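PDB 3NNR: transcriptional regulator, TetR family from Marinobacter aquaeolei, which regulates transcription, probably by binding DNA through a helix-turn-helix near its N-terminus. Local coordinates for the interface of chains A and B. Coordinates in Å, arbitrary orientation; residue numbers count along the deposited sequence, not the author numbering. Chains: chain A/B, Transcriptional regulator, TetR family.

The interface of chains A and B. Residues chain A 153-154, 157-158; chain B 158, 162, 165, 189.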
loop_
_atom_site.group_PDB
_atom_site.type_symbol
_atom_site.label_atom_id
_atom_site.label_comp_id
_atom_site.label_asym_id
_atom_site.label_seq_id
_atom_site.Cartn_x
_atom_site.Cartn_y
_atom_site.Cartn_z
ATOM N N LEU A 153 -1.879 -10.436 7.711
ATOM C CA LEU A 153 -2.216 -9.092 7.272
ATOM C C LEU A 153 -0.970 -8.349 6.740
ATOM O O LEU A 153 -1.061 -7.709 5.689
ATOM C CB LEU A 153 -2.896 -8.304 8.403
ATOM C CG LEU A 153 -3.535 -6.963 8.085
ATOM C CD1 LEU A 153 -4.462 -7.070 6.893
ATOM C CD2 LEU A 153 -4.280 -6.434 9.315
ATOM N N ASN A 154 0.182 -8.483 7.421
ATOM C CA ASN A 154 1.438 -7.849 6.960
ATOM C C ASN A 154 1.851 -8.333 5.570
ATOM O O ASN A 154 2.277 -7.532 4.758
ATOM C CB ASN A 154 2.582 -8.013 7.966
ATOM C CG ASN A 154 2.432 -7.111 9.194
ATOM O OD1 ASN A 154 1.741 -6.103 9.168
ATOM N ND2 ASN A 154 3.113 -7.467 10.260
ATOM N N LEU A 157 -0.463 -6.551 3.220
ATOM C CA LEU A 157 -0.083 -5.138 3.177
ATOM C C LEU A 157 1.164 -4.914 2.303
ATOM O O LEU A 157 1.219 -3.966 1.530
ATOM C CB LEU A 157 0.136 -4.588 4.607
ATOM C CG LEU A 157 -1.100 -4.404 5.513
ATOM C CD1 LEU A 157 -0.730 -4.128 6.983
ATOM C CD2 LEU A 157 -1.965 -3.253 5.017
ATOM N N VAL A 158 2.143 -5.807 2.419
ATOM C CA VAL A 158 3.378 -5.730 1.634
ATOM C C VAL A 158 3.141 -6.053 0.171
ATOM O O VAL A 158 3.614 -5.334 -0.684
ATOM C CB VAL A 158 4.492 -6.647 2.202
ATOM C CG1 VAL A 158 5.610 -6.889 1.168
ATOM C CG2 VAL A 158 5.043 -6.047 3.507
ATOM N N VAL B 158 4.025 -1.223 5.145
ATOM C CA VAL B 158 2.888 -1.411 6.048
ATOM C C VAL B 158 2.251 -0.091 6.439
ATOM O O VAL B 158 1.042 0.026 6.395
ATOM C CB VAL B 158 3.276 -2.205 7.322
ATOM C CG1 VAL B 158 2.224 -2.039 8.437
ATOM C CG2 VAL B 158 3.497 -3.685 6.963
ATOM N N TRP B 162 -1.793 1.390 5.174
ATOM C CA TRP B 162 -2.781 1.083 6.222
ATOM C C TRP B 162 -4.136 1.744 5.950
ATOM O O TRP B 162 -5.152 1.072 6.078
ATOM C CB TRP B 162 -2.245 1.475 7.603
ATOM C CG TRP B 162 -3.166 1.058 8.710
ATOM C CD1 TRP B 162 -3.841 1.871 9.561
ATOM C CD2 TRP B 162 -3.548 -0.278 9.040
ATOM N NE1 TRP B 162 -4.604 1.123 10.428
ATOM C CE2 TRP B 162 -4.451 -0.199 10.121
ATOM C CE3 TRP B 162 -3.210 -1.546 8.524
ATOM C CZ2 TRP B 162 -5.024 -1.339 10.711
ATOM C CZ3 TRP B 162 -3.784 -2.661 9.085
ATOM C CH2 TRP B 162 -4.670 -2.560 10.190
ATOM N N PHE B 165 -5.992 -0.060 3.296
ATOM C CA PHE B 165 -6.593 -1.332 3.796
ATOM C C PHE B 165 -7.903 -1.104 4.555
ATOM O O PHE B 165 -8.833 -1.909 4.442
ATOM C CB PHE B 165 -5.631 -2.138 4.690
ATOM C CG PHE B 165 -6.278 -3.354 5.371
ATOM C CD1 PHE B 165 -6.661 -4.457 4.639
ATOM C CD2 PHE B 165 -6.523 -3.364 6.746
ATOM C CE1 PHE B 165 -7.272 -5.599 5.264
ATOM C CE2 PHE B 165 -7.118 -4.487 7.390
ATOM C CZ PHE B 165 -7.497 -5.609 6.637
ATOM N N GLN B 189 0.328 -3.553 13.779
ATOM C CA GLN B 189 0.907 -4.246 12.617
ATOM C C GLN B 189 2.397 -3.947 12.412
ATOM O O GLN B 189 3.145 -4.857 12.037
ATOM C CB GLN B 189 0.113 -3.944 11.339
ATOM C CG GLN B 189 -1.331 -4.476 11.366
ATOM C CD GLN B 189 -1.422 -5.971 11.453
ATOM O OE1 GLN B 189 -0.732 -6.668 10.736
ATOM N NE2 GLN B 189 -2.290 -6.473 12.312
#
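With CG of A:Leu153 anti to the backbone N (chi1 -170°), the side chain directs its branched end across the interface, CD1 toward B:Phe165 and CD2 toward B:Trp162 and B:Gln189; the B:Phe165 ring is swung out by a similar first torsion and approaches from the opposite direction. The leucine CD1 methyl lies over one face of the phenylalanine ring, displaced toward the rim and 3.4 Å from CZ, in a CH-pi contact. The helices involved belong to the C-terminal part of a TetR-family regulator, through which such proteins typically dimerise; the two-fold symmetric pairing here is therefore likely to be the biological one, each contact recurring with the chains exchanged.

The other methyl of A:Leu153, CD2, meets the indole of B:Trp162 at its edge and in the ring plane, 3.8 Å from CZ3. It also touches the terminal amide of B:Gln189, 3.6 Å from CD, the two side chains crossing at about a right angle. One turn further along helix 145-160, A:Leu157 divides its branches between neighbours: CD1 packs 3.9 Å from CG1 of B:Val158 and equally near the benzo part of the indole, while CD2 reaches CB of B:Phe165 at 3.8 Å.

Beside this apolar patch, the carboxamide of A:Asn154 faces helix 186-194 of the partner. Its ND2 donates a hydrogen bond to the backbone O of B:Gln189 at 3.2 Å, with the donor tilted 20° from the carbonyl plane. An alanine here removes the donor and is likely to leave the B:Gln189 backbone carbonyl without its cross-chain partner. The two side-chain amides stand 70° apart in plane, and OD1 of A:Asn154 lies 3.0 Å from OE1 of B:Gln189. As modelled, both oxygens can only accept, making the pair a clash; a flipped amide on the glutamine might relieve it, so this orientation is doubtful.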